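Local atomic coordinates of glutathione S-transferase family protein (Pseudomonas putida, PDB entry 3LXZ), a protein that probably conjugates reduced glutathione to a wide range of hydrophobic electrophiles. Residues S9-Y14 and G48-L53; A144-G149 and K186-L191; R106-E111 and L121-A126; L22-T27 and Y69-Q74. All blocks are in the same frame, centred on the assembly; numbering follows the deposited sequence.

Contact 1 (S9-Y14 and G48-L53); sequences SVSNYY and GKVPVL
Val50 lays its CG1 methyl against Ser11, with CG1 3.6 Å from the Ser11 OG and CB of Tyr14 a little farther off. The methyl lies anti to the backbone N (chi1 154°), which carries it to the start of helix 12-23. There Ser11 is the N-cap: its OG, anti to its own N, accepts a nearly straight bond from Tyr14 N (3.1 Å, 162° at the hydrogen). A small hydroxyl suits this place, since it closes the first turn and still fits beside the Val50 methyl. Pro51 follows a cis peptide bond, the family's hallmark cis-proline, and its CG lies 3.8 Å from Tyr13 O. Its CD sits 3.7 Å from Tyr13 CB, and its CB meets the edge of the Tyr14 ring at CD1 (4.0 Å). The two tyrosines then part, Tyr13 OH bonding Glu102 and Tyr14 OH bonding Glu30. Ser11 and Val50 both bind glutathione, as does neighbouring Lys49, so the contact brings together two residues of that site, whose ligand is absent here. In the thioredoxin-like fold the contact joins the N-terminus of helix 12-23 to the loop entering strand 52-55, with Leu5 of strand 3-7 and Thr63 and Ile66 of helix 63-73 packed against Pro51.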
loop_
_atom_site.group_PDB
_atom_site.type_symbol
_atom_site.label_atom_id
_atom_site.label_comp_id
_atom_site.label_asym_id
_atom_site.label_seq_id
_atom_site.Cartn_x
_atom_site.Cartn_y
_atom_site.Cartn_z
ATOM N N SER A 9 -6.094 13.443 16.205
ATOM C CA SER A 9 -5.671 12.393 17.121
ATOM C C SER A 9 -6.604 11.206 17.218
ATOM O O SER A 9 -6.292 10.247 17.902
ATOM C CB SER A 9 -5.410 12.992 18.501
ATOM O OG SER A 9 -4.228 13.756 18.439
ATOM N N VAL A 10 -7.737 11.249 16.529
ATOM C CA VAL A 10 -8.585 10.059 16.488
ATOM C C VAL A 10 -8.089 9.147 15.333
ATOM O O VAL A 10 -8.407 7.941 15.315
ATOM C CB VAL A 10 -10.085 10.421 16.368
ATOM C CG1 VAL A 10 -10.993 9.159 16.277
ATOM C CG2 VAL A 10 -10.539 11.296 17.564
ATOM N N SER A 11 -7.290 9.701 14.404
ATOM C CA SER A 11 -6.834 8.922 13.229
ATOM C C SER A 11 -5.716 7.952 13.596
ATOM O O SER A 11 -4.651 8.378 14.055
ATOM C CB SER A 11 -6.342 9.825 12.094
ATOM O OG SER A 11 -5.616 9.015 11.161
ATOM N N ASN A 12 -5.946 6.658 13.372
ATOM C CA ASN A 12 -4.904 5.661 13.608
ATOM C C ASN A 12 -3.628 5.884 12.776
ATOM O O ASN A 12 -2.517 5.820 13.315
ATOM C CB ASN A 12 -5.455 4.234 13.473
ATOM C CG ASN A 12 -5.906 3.887 12.039
ATOM O OD1 ASN A 12 -6.362 4.743 11.280
ATOM N ND2 ASN A 12 -5.778 2.612 11.688
ATOM N N TYR A 13 -3.779 6.217 11.492
ATOM C CA TYR A 13 -2.609 6.484 10.643
ATOM C C TYR A 13 -1.840 7.724 11.141
ATOM O O TYR A 13 -0.623 7.764 11.084
ATOM C CB TYR A 13 -3.067 6.708 9.200
ATOM C CG TYR A 13 -3.433 5.446 8.443
ATOM C CD1 TYR A 13 -2.449 4.599 7.934
ATOM C CD2 TYR A 13 -4.780 5.118 8.203
ATOM C CE1 TYR A 13 -2.786 3.447 7.225
ATOM C CE2 TYR A 13 -5.134 3.971 7.488
ATOM C CZ TYR A 13 -4.141 3.147 7.005
ATOM O OH TYR A 13 -4.481 2.007 6.312
ATOM N N TYR A 14 -2.554 8.721 11.659
ATOM C CA TYR A 14 -1.901 9.905 12.246
ATOM C C TYR A 14 -1.113 9.466 13.485
ATOM O O TYR A 14 0.044 9.874 13.671
ATOM C CB TYR A 14 -2.960 10.945 12.615
ATOM C CG TYR A 14 -2.479 12.209 13.350
ATOM C CD1 TYR A 14 -2.002 13.314 12.640
ATOM C CD2 TYR A 14 -2.596 12.319 14.745
ATOM C CE1 TYR A 14 -1.641 14.517 13.308
ATOM C CE2 TYR A 14 -2.215 13.523 15.438
ATOM C CZ TYR A 14 -1.737 14.588 14.717
ATOM O OH TYR A 14 -1.363 15.741 15.383
ATOM N N GLY A 48 -7.122 12.953 -0.081
ATOM C CA GLY A 48 -7.959 13.359 1.050
ATOM C C GLY A 48 -7.660 12.532 2.294
ATOM O O GLY A 48 -8.442 12.521 3.242
ATOM N N LYS A 49 -6.536 11.825 2.279
ATOM C CA LYS A 49 -6.165 10.963 3.403
ATOM C C LYS A 49 -5.435 11.741 4.470
ATOM O O LYS A 49 -4.882 12.779 4.231
ATOM C CB LYS A 49 -5.231 9.813 2.956
ATOM C CG LYS A 49 -5.859 8.799 1.955
ATOM C CD LYS A 49 -7.223 8.283 2.393
ATOM C CE LYS A 49 -7.854 7.550 1.243
ATOM N NZ LYS A 49 -9.171 6.909 1.528
ATOM N N VAL A 50 -5.429 11.181 5.665
ATOM C CA VAL A 50 -4.674 11.713 6.773
ATOM C C VAL A 50 -3.693 10.619 7.171
ATOM O O VAL A 50 -4.054 9.425 7.097
ATOM C CB VAL A 50 -5.689 12.021 7.899
ATOM C CG1 VAL A 50 -5.071 11.983 9.272
ATOM C CG2 VAL A 50 -6.401 13.341 7.605
ATOM N N PRO A 51 -2.464 10.989 7.615
ATOM C CA PRO A 51 -1.910 12.320 7.867
ATOM C C PRO A 51 -1.129 12.907 6.709
ATOM O O PRO A 51 -0.878 12.218 5.737
ATOM C CB PRO A 51 -0.936 12.060 9.015
ATOM C CG PRO A 51 -0.397 10.680 8.677
ATOM C CD PRO A 51 -1.576 9.930 8.145
ATOM N N VAL A 52 -0.682 14.161 6.863
ATOM C CA VAL A 52 0.236 14.790 5.914
ATOM C C VAL A 52 1.399 15.402 6.708
ATOM O O VAL A 52 1.159 16.046 7.733
ATOM C CB VAL A 52 -0.481 15.859 5.071
ATOM C CG1 VAL A 52 0.417 16.386 3.948
ATOM C CG2 VAL A 52 -1.715 15.280 4.449
ATOM N N LEU A 53 2.629 15.173 6.269
ATOM C CA LEU A 53 3.811 15.804 6.881
ATOM C C LEU A 53 4.189 17.035 6.077
ATOM O O LEU A 53 4.372 16.942 4.865
ATOM C CB LEU A 53 5.018 14.874 6.871
ATOM C CG LEU A 53 6.220 15.336 7.716
ATOM C CD1 LEU A 53 5.917 15.229 9.238
ATOM C CD2 LEU A 53 7.461 14.540 7.359
#

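Contact 2 (A144-G149 and K186-L191); sequences APYVAG and KALLQL
Leu188 leaves helix 183-193 with its CB 3.8 Å from the carbonyl O of Pro145, and CG passes the same oxygen. CG is anti to the backbone N (chi1 175°), which carries the fork toward loop 144-149, where its two methyls divide. CD1 stays beside the Pro145 oxygen, at 3.8 Å from that O, and comes to CD1 of the Tyr146 ring at 3.9 Å, while CD2 packs on Val147, 3.6 Å from its CG2 and equally close to its backbone N. That N-H is bonded to Asp156 of helix 154-174, and Phe159 of the same helix also touches Leu188. An alanine at Leu188 lacks both methyls and would probably loosen the loop's packing on helix 183-193. One turn on, Leu191 CD2 meets Pro145 CG at 3.8 Å and approaches the phenol end of Tyr146, which crosses both leucines at about a right angle. Within the loop, Tyr146 O accepts from Ala144 N and Gly149 N, and a cis peptide bond precedes Pro145. Apart from the phenol oxygen near Leu191, the side chains that meet are apolar, so the helix is held to the loop by shape and hydrophobic burial rather than by directional bonds.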
loop_
_atom_site.group_PDB
_atom_site.type_symbol
_atom_site.label_atom_id
_atom_site.label_comp_id
_atom_site.label_asym_id
_atom_site.label_seq_id
_atom_site.Cartn_x
_atom_site.Cartn_y
_atom_site.Cartn_z
ATOM N N ALA A 144 9.245 -11.396 18.126
ATOM C CA ALA A 144 10.364 -11.838 18.936
ATOM C C ALA A 144 10.886 -10.773 19.892
ATOM O O ALA A 144 12.070 -10.733 20.141
ATOM C CB ALA A 144 11.519 -12.357 18.021
ATOM N N PRO A 145 10.004 -9.984 20.523
ATOM C CA PRO A 145 8.533 -9.983 20.591
ATOM C C PRO A 145 7.869 -9.143 19.503
ATOM O O PRO A 145 6.664 -9.282 19.256
ATOM C CB PRO A 145 8.250 -9.343 21.947
ATOM C CG PRO A 145 9.415 -8.393 22.120
ATOM C CD PRO A 145 10.596 -9.117 21.555
ATOM N N TYR A 146 8.657 -8.267 18.890
ATOM C CA TYR A 146 8.151 -7.323 17.895
ATOM C C TYR A 146 7.862 -7.980 16.550
ATOM O O TYR A 146 8.298 -9.113 16.278
ATOM C CB TYR A 146 9.144 -6.161 17.731
ATOM C CG TYR A 146 9.455 -5.479 19.023
ATOM C CD1 TYR A 146 8.636 -4.468 19.495
ATOM C CD2 TYR A 146 10.578 -5.834 19.779
ATOM C CE1 TYR A 146 8.911 -3.826 20.702
ATOM C CE2 TYR A 146 10.858 -5.182 20.984
ATOM C CZ TYR A 146 10.010 -4.193 21.434
ATOM O OH TYR A 146 10.264 -3.526 22.615
ATOM N N VAL A 147 7.123 -7.266 15.708
ATOM C CA VAL A 147 6.655 -7.841 14.463
ATOM C C VAL A 147 7.761 -8.496 13.649
ATOM O O VAL A 147 7.631 -9.672 13.251
ATOM C CB VAL A 147 5.828 -6.854 13.574
ATOM C CG1 VAL A 147 5.436 -7.541 12.267
ATOM C CG2 VAL A 147 4.568 -6.422 14.295
ATOM N N ALA A 148 8.857 -7.758 13.456
ATOM C CA ALA A 148 9.872 -8.163 12.507
ATOM C C ALA A 148 11.026 -8.829 13.188
ATOM O O ALA A 148 11.940 -9.311 12.510
ATOM C CB ALA A 148 10.369 -6.935 11.710
ATOM N N GLY A 149 11.008 -8.894 14.523
ATOM C CA GLY A 149 12.195 -9.436 15.205
ATOM C C GLY A 149 12.333 -8.976 16.635
ATOM O O GLY A 149 11.346 -8.834 17.320
ATOM N N LYS A 186 -1.200 -10.985 20.681
ATOM C CA LYS A 186 -1.853 -10.507 21.905
ATOM C C LYS A 186 -0.797 -9.905 22.833
ATOM O O LYS A 186 -0.967 -8.790 23.368
ATOM C CB LYS A 186 -2.654 -11.639 22.585
ATOM C CG LYS A 186 -3.815 -11.154 23.446
ATOM C CD LYS A 186 -4.542 -12.359 24.040
ATOM C CE LYS A 186 -5.966 -12.017 24.410
ATOM N NZ LYS A 186 -6.118 -10.562 24.679
ATOM N N ALA A 187 0.331 -10.601 22.958
ATOM C CA ALA A 187 1.407 -10.181 23.833
ATOM C C ALA A 187 2.087 -8.898 23.343
ATOM O O ALA A 187 2.410 -8.025 24.131
ATOM C CB ALA A 187 2.422 -11.311 23.981
ATOM N N LEU A 188 2.261 -8.770 22.025
ATOM C CA LEU A 188 2.900 -7.573 21.476
ATOM C C LEU A 188 1.983 -6.349 21.665
ATOM O O LEU A 188 2.466 -5.254 21.977
ATOM C CB LEU A 188 3.280 -7.790 19.985
ATOM C CG LEU A 188 3.854 -6.557 19.254
ATOM C CD1 LEU A 188 5.063 -5.947 19.984
ATOM C CD2 LEU A 188 4.282 -6.912 17.809
ATOM N N LEU A 189 0.681 -6.538 21.473
ATOM C CA LEU A 189 -0.246 -5.435 21.612
ATOM C C LEU A 189 -0.182 -4.913 23.042
ATOM O O LEU A 189 -0.174 -3.710 23.247
ATOM C CB LEU A 189 -1.667 -5.848 21.240
ATOM C CG LEU A 189 -2.623 -4.687 20.931
ATOM C CD1 LEU A 189 -2.164 -3.844 19.695
ATOM C CD2 LEU A 189 -4.030 -5.197 20.688
ATOM N N GLN A 190 -0.122 -5.798 24.040
ATOM C CA GLN A 190 0.002 -5.296 25.409
ATOM C C GLN A 190 1.323 -4.575 25.612
ATOM O O GLN A 190 1.373 -3.563 26.289
ATOM C CB GLN A 190 -0.105 -6.413 26.423
ATOM C CG GLN A 190 -0.219 -5.904 27.865
ATOM C CD GLN A 190 1.110 -5.678 28.537
ATOM O OE1 GLN A 190 2.167 -6.034 28.013
ATOM N NE2 GLN A 190 1.072 -5.064 29.728
ATOM N N LEU A 191 2.383 -5.101 25.007
ATOM C CA LEU A 191 3.719 -4.521 25.127
ATOM C C LEU A 191 3.817 -3.089 24.550
ATOM O O LEU A 191 4.370 -2.184 25.180
ATOM C CB LEU A 191 4.751 -5.441 24.459
ATOM C CG LEU A 191 6.206 -4.963 24.559
ATOM C CD1 LEU A 191 6.644 -4.731 26.007
ATOM C CD2 LEU A 191 7.165 -5.941 23.885
#

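Contact 3 (R106-E111 and L121-A126); sequences RTCYAE and LIKEKA
Lys123 NZ and Glu111 OE2 form the salt bridge of this contact, 2.9 Å long, with the ammonium on the syn lone pair of the carboxylate. The two chains cross at about a right angle: Glu111 is extended beyond CG, whereas Lys123 bends at chi3 and chi4 to bring its amine across. Away from the bridge the contact is mostly apolar. Cys108 SG touches Ala126 CB at 3.7 Å, and the same methyl meets Thr107 OG1, also at 3.7 Å. Ile122 CG2, anti to its backbone N, reaches the carbonyl O of Thr107 at 3.8 Å. Alanine and cysteine suit the place because short side chains let the two backbones come close. A water links the segments as well, donating to Thr107 OG1 (2.8 Å) and to Ile122 O (2.9 Å); the threonine hydroxyl is further bonded to Pro104 O.

The next shell fixes these groups. Glu111 OE2 also accepts from Val118 N, so one oxygen is gripped by two donors; an alanine at Glu111 removes the carboxylate, and would probably leave Lys123 less firmly placed and the connection to Val118 looser. A type I turn from Arg106 to Tyr109, closed by Tyr109 N to Arg106 O, places Cys108 as N-cap of helix 109-114. Tyr109 CE2 lies over the guanidinium of Arg106, which is salt-bridged to Glu102. Arg106 binds glutathione, so this break between helices 84-106 and 109-114, packed against helix 120-140, belongs to the all-helical C-terminal domain of glutathione transferases where it borders the glutathione site.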
loop_
_atom_site.group_PDB
_atom_site.type_symbol
_atom_site.label_atom_id
_atom_site.label_comp_id
_atom_site.label_asym_id
_atom_site.label_seq_id
_atom_site.Cartn_x
_atom_site.Cartn_y
_atom_site.Cartn_z
ATOM N N ARG A 106 -11.211 -1.289 7.949
ATOM C CA ARG A 106 -11.693 0.068 7.682
ATOM C C ARG A 106 -13.058 0.045 6.961
ATOM O O ARG A 106 -13.892 0.927 7.193
ATOM C CB ARG A 106 -10.639 0.880 6.929
ATOM C CG ARG A 106 -11.006 2.335 6.540
ATOM C CD ARG A 106 -9.742 3.109 6.079
ATOM N NE ARG A 106 -8.863 3.422 7.223
ATOM C CZ ARG A 106 -9.059 4.455 8.047
ATOM N NH1 ARG A 106 -8.249 4.671 9.077
ATOM N NH2 ARG A 106 -10.087 5.285 7.845
ATOM N N THR A 107 -13.293 -0.996 6.161
ATOM C CA THR A 107 -14.572 -1.119 5.434
ATOM C C THR A 107 -15.731 -1.298 6.405
ATOM O O THR A 107 -16.900 -1.076 6.033
ATOM C CB THR A 107 -14.595 -2.243 4.358
ATOM O OG1 THR A 107 -14.538 -3.547 4.972
ATOM C CG2 THR A 107 -13.477 -2.052 3.301
ATOM N N CYS A 108 -15.409 -1.699 7.638
ATOM C CA CYS A 108 -16.430 -1.914 8.631
ATOM C C CYS A 108 -16.427 -0.901 9.758
ATOM O O CYS A 108 -17.162 -1.094 10.719
ATOM C CB CYS A 108 -16.319 -3.317 9.215
ATOM S SG CYS A 108 -16.670 -4.616 8.018
ATOM N N TYR A 109 -15.615 0.165 9.669
ATOM C CA TYR A 109 -15.581 1.163 10.760
ATOM C C TYR A 109 -16.915 1.906 10.892
ATOM O O TYR A 109 -17.288 2.326 11.994
ATOM C CB TYR A 109 -14.444 2.190 10.615
ATOM C CG TYR A 109 -13.011 1.664 10.759
ATOM C CD1 TYR A 109 -12.731 0.396 11.278
ATOM C CD2 TYR A 109 -11.939 2.477 10.398
ATOM C CE1 TYR A 109 -11.403 -0.057 11.389
ATOM C CE2 TYR A 109 -10.610 2.049 10.525
ATOM C CZ TYR A 109 -10.343 0.782 11.020
ATOM O OH TYR A 109 -9.022 0.372 11.098
ATOM N N ALA A 110 -17.636 2.043 9.773
ATOM C CA ALA A 110 -18.971 2.634 9.817
ATOM C C ALA A 110 -19.833 1.951 10.874
ATOM O O ALA A 110 -20.491 2.626 11.653
ATOM C CB ALA A 110 -19.634 2.592 8.451
ATOM N N GLU A 111 -19.816 0.623 10.913
ATOM C CA GLU A 111 -20.643 -0.135 11.844
ATOM C C GLU A 111 -20.034 -0.204 13.242
ATOM O O GLU A 111 -20.729 0.015 14.243
ATOM C CB GLU A 111 -20.915 -1.537 11.320
ATOM C CG GLU A 111 -21.904 -2.311 12.187
ATOM C CD GLU A 111 -22.395 -3.588 11.542
ATOM O OE1 GLU A 111 -22.622 -4.558 12.286
ATOM O OE2 GLU A 111 -22.554 -3.631 10.300
ATOM N N LEU A 121 -22.661 -7.827 1.869
ATOM C CA LEU A 121 -21.596 -8.222 0.939
ATOM C C LEU A 121 -20.227 -7.668 1.410
ATOM O O LEU A 121 -19.179 -8.300 1.234
ATOM C CB LEU A 121 -21.905 -7.660 -0.449
ATOM C CG LEU A 121 -21.829 -8.439 -1.746
ATOM C CD1 LEU A 121 -22.992 -9.449 -1.808
ATOM C CD2 LEU A 121 -21.837 -7.473 -2.962
ATOM N N ILE A 122 -20.256 -6.471 1.978
ATOM C CA ILE A 122 -19.047 -5.822 2.468
ATOM C C ILE A 122 -18.533 -6.560 3.716
ATOM O O ILE A 122 -17.319 -6.748 3.884
ATOM C CB ILE A 122 -19.297 -4.315 2.743
ATOM C CG1 ILE A 122 -19.429 -3.552 1.420
ATOM C CG2 ILE A 122 -18.132 -3.711 3.587
ATOM C CD1 ILE A 122 -20.038 -2.122 1.537
ATOM N N LYS A 123 -19.447 -7.013 4.563
ATOM C CA LYS A 123 -19.068 -7.775 5.777
ATOM C C LYS A 123 -18.419 -9.119 5.443
ATOM O O LYS A 123 -17.360 -9.482 6.001
ATOM C CB LYS A 123 -20.286 -7.946 6.716
ATOM C CG LYS A 123 -20.632 -6.652 7.488
ATOM C CD LYS A 123 -21.632 -6.882 8.625
ATOM C CE LYS A 123 -23.073 -6.652 8.189
ATOM N NZ LYS A 123 -23.896 -6.059 9.315
ATOM N N GLU A 124 -19.045 -9.845 4.516
ATOM C CA GLU A 124 -18.524 -11.120 4.023
ATOM C C GLU A 124 -17.114 -10.963 3.508
ATOM O O GLU A 124 -16.255 -11.772 3.828
ATOM C CB GLU A 124 -19.393 -11.686 2.899
ATOM C CG GLU A 124 -20.762 -12.073 3.367
ATOM C CD GLU A 124 -21.733 -12.511 2.254
ATOM O OE1 GLU A 124 -21.476 -12.302 1.024
ATOM O OE2 GLU A 124 -22.775 -13.075 2.653
ATOM N N LYS A 125 -16.885 -9.924 2.703
ATOM C CA LYS A 125 -15.585 -9.725 2.107
ATOM C C LYS A 125 -14.570 -9.357 3.200
ATOM O O LYS A 125 -13.456 -9.872 3.203
ATOM C CB LYS A 125 -15.651 -8.702 0.954
ATOM C CG LYS A 125 -14.326 -8.373 0.272
ATOM C CD LYS A 125 -13.497 -9.628 -0.049
ATOM C CE LYS A 125 -12.357 -9.330 -1.012
ATOM N NZ LYS A 125 -12.787 -9.455 -2.411
ATOM N N ALA A 126 -14.965 -8.501 4.140
ATOM C CA ALA A 126 -14.087 -8.149 5.248
ATOM C C ALA A 126 -13.700 -9.345 6.094
ATOM O O ALA A 126 -12.547 -9.481 6.469
ATOM C CB ALA A 126 -14.675 -7.050 6.114
HETATM O O HOH W 1 -14.995 -5.409 2.892
#

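Contact 4 (L22-T27 and Y69-Q74)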
loop_
_atom_site.group_PDB
_atom_site.type_symbol
_atom_site.label_atom_id
_atom_site.label_comp_id
_atom_site.label_asym_id
_atom_site.label_seq_id
_atom_site.Cartn_x
_atom_site.Cartn_y
_atom_site.Cartn_z
ATOM N N LEU A 22 7.599 10.863 18.368
ATOM C CA LEU A 22 7.818 10.885 19.837
ATOM C C LEU A 22 8.926 9.897 20.248
ATOM O O LEU A 22 9.779 10.223 21.087
ATOM C CB LEU A 22 6.498 10.588 20.558
ATOM C CG LEU A 22 5.468 11.711 20.657
ATOM C CD1 LEU A 22 4.119 11.153 21.032
ATOM C CD2 LEU A 22 5.902 12.819 21.651
ATOM N N GLU A 23 8.934 8.714 19.621
ATOM C CA GLU A 23 9.890 7.671 19.940
ATOM C C GLU A 23 11.287 8.168 19.586
ATOM O O GLU A 23 12.271 7.939 20.318
ATOM C CB GLU A 23 9.539 6.380 19.187
ATOM C CG GLU A 23 10.369 5.143 19.587
ATOM C CD GLU A 23 10.182 4.695 21.054
ATOM O OE1 GLU A 23 9.060 4.752 21.583
ATOM O OE2 GLU A 23 11.180 4.271 21.672
ATOM N N LYS A 24 11.357 8.920 18.491
ATOM C CA LYS A 24 12.601 9.473 17.999
ATOM C C LYS A 24 13.029 10.796 18.691
ATOM O O LYS A 24 14.083 11.337 18.366
ATOM C CB LYS A 24 12.514 9.645 16.467
ATOM C CG LYS A 24 12.584 8.331 15.704
ATOM C CD LYS A 24 12.434 8.536 14.180
ATOM C CE LYS A 24 13.782 8.631 13.515
ATOM N NZ LYS A 24 14.429 7.285 13.441
ATOM N N GLY A 25 12.202 11.303 19.613
ATOM C CA GLY A 25 12.465 12.552 20.365
ATOM C C GLY A 25 12.545 13.755 19.449
ATOM O O GLY A 25 13.272 14.704 19.733
ATOM N N LEU A 26 11.791 13.720 18.345
ATOM C CA LEU A 26 11.783 14.814 17.360
ATOM C C LEU A 26 10.776 15.915 17.676
ATOM O O LEU A 26 9.671 15.653 18.175
ATOM C CB LEU A 26 11.531 14.259 15.947
ATOM C CG LEU A 26 12.563 13.239 15.474
ATOM C CD1 LEU A 26 12.099 12.529 14.194
ATOM C CD2 LEU A 26 13.914 13.932 15.252
ATOM N N THR A 27 11.155 17.156 17.374
ATOM C CA THR A 27 10.232 18.284 17.519
ATOM C C THR A 27 9.248 18.291 16.358
ATOM O O THR A 27 9.650 18.071 15.210
ATOM C CB THR A 27 10.988 19.630 17.503
ATOM O OG1 THR A 27 11.964 19.623 18.537
ATOM C CG2 THR A 27 10.018 20.787 17.744
ATOM N N TYR A 69 10.434 8.600 4.914
ATOM C CA TYR A 69 11.075 9.912 4.856
ATOM C C TYR A 69 11.652 10.289 6.208
ATOM O O TYR A 69 12.788 10.717 6.268
ATOM C CB TYR A 69 10.087 10.984 4.409
ATOM C CG TYR A 69 10.703 12.360 4.304
ATOM C CD1 TYR A 69 11.465 12.734 3.208
ATOM C CD2 TYR A 69 10.503 13.295 5.312
ATOM C CE1 TYR A 69 12.019 14.029 3.117
ATOM C CE2 TYR A 69 11.057 14.579 5.237
ATOM C CZ TYR A 69 11.809 14.929 4.128
ATOM O OH TYR A 69 12.339 16.195 4.050
ATOM N N ILE A 70 10.887 10.089 7.283
ATOM C CA ILE A 70 11.391 10.397 8.625
ATOM C C ILE A 70 12.652 9.597 8.982
ATOM O O ILE A 70 13.636 10.174 9.480
ATOM C CB ILE A 70 10.289 10.279 9.687
ATOM C CG1 ILE A 70 9.254 11.374 9.507
ATOM C CG2 ILE A 70 10.853 10.431 11.114
ATOM C CD1 ILE A 70 7.988 11.156 10.363
ATOM N N GLU A 71 12.641 8.283 8.733
ATOM C CA GLU A 71 13.826 7.444 8.974
ATOM C C GLU A 71 15.113 7.952 8.297
ATOM O O GLU A 71 16.181 8.024 8.907
ATOM C CB GLU A 71 13.579 5.992 8.554
ATOM C CG GLU A 71 12.881 5.127 9.582
ATOM C CD GLU A 71 13.388 5.348 11.021
ATOM O OE1 GLU A 71 12.634 5.998 11.756
ATOM O OE2 GLU A 71 14.521 4.911 11.395
ATOM N N GLN A 72 14.958 8.286 7.016
ATOM C CA GLN A 72 15.994 8.717 6.132
ATOM C C GLN A 72 16.592 10.065 6.525
ATOM O O GLN A 72 17.803 10.252 6.430
ATOM C CB GLN A 72 15.349 8.877 4.759
ATOM C CG GLN A 72 16.247 9.403 3.723
ATOM C CD GLN A 72 16.630 8.318 2.819
ATOM O OE1 GLN A 72 16.122 8.228 1.682
ATOM N NE2 GLN A 72 17.481 7.406 3.327
ATOM N N THR A 73 15.746 10.992 6.958
ATOM C CA THR A 73 16.155 12.389 7.083
ATOM C C THR A 73 16.380 12.854 8.516
ATOM O O THR A 73 17.062 13.857 8.739
ATOM C CB THR A 73 15.178 13.362 6.387
ATOM O OG1 THR A 73 13.865 13.276 6.974
ATOM C CG2 THR A 73 15.130 13.086 4.868
ATOM N N GLN A 74 15.843 12.125 9.488
ATOM C CA GLN A 74 15.808 12.656 10.850
ATOM C C GLN A 74 16.702 11.877 11.772
ATOM O O GLN A 74 16.901 10.671 11.564
ATOM C CB GLN A 74 14.382 12.674 11.429
ATOM C CG GLN A 74 13.318 13.407 10.568
ATOM C CD GLN A 74 13.605 14.897 10.378
ATOM O OE1 GLN A 74 13.803 15.630 11.353
ATOM N NE2 GLN A 74 13.617 15.349 9.114
HETATM O O HOH W 2 16.643 8.269 11.488
#
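Lys24 and Glu71 cross obliquely, their charged ends meeting after both chains have bent. Lys24 runs out from the end of helix 12-23 and turns at chi3 and chi4, while Glu71, whose CB starts away from the partner, folds back at chi2 (-42°). Lys24 NZ lies 2.8 Å from Glu71 OE1, above the carboxylate plane (29° out of it), with NZ also near OE2. This salt bridge shares the amine with Lys77 O and with a water 3.1 Å from NZ, which donates to both Glu71 O and Gln74 O. The long lysine suits the position: its CD packs 3.9 Å from Ile70 CG2 and its charge still reaches these polar partners. Glu71 OE2 in turn takes the N-H of Leu79.

Beside the bridge, Leu26 crosses Gln74 obliquely. Its CD1 lies 3.6 Å from Gln74 CB and 3.9 Å from Ile70 CG2, so the branched tip wedges between the isoleucine and the aliphatic part of the glutamine. Gln74 bends at chi2, and its NE2 donates to Thr73 OG1 at 3.0 Å. Its CB and CG meet the leucine. Gly25, with positive phi, ends helix 12-23 in a Schellman motif. The contact joins the C-terminal ends of helices 12-23 and 63-73, with Val17 and Leu21 of the first helix packing on Ile70 and Tyr69 reaching Leu53 and Thr55 of strand 52-55. Tyr69 and Thr73 also pack on Ala88 and Pro84 of the second subunit.

Contacts 1 and 4 both use helix 12-23, one at its N-terminal start and one at its C-terminal end, and they touch through Leu53, which packs on Tyr69 and Ile70. Contact 1 is the most buried of the four and rests on van der Waals packing, mostly apolar, whereas contact 4 adds a salt bridge and water at its partly buried edge. Contact 3 has the same mixed chemistry in the C-terminal domain and meets contact 1 where Arg106 approaches Asn12 and Tyr13, by the glutathione site. Contact 2, in that same domain but away from the annotated sites, is apolar yet partly exposed. Contacts 3 and 4 lie about 34 Å apart, centre to centre.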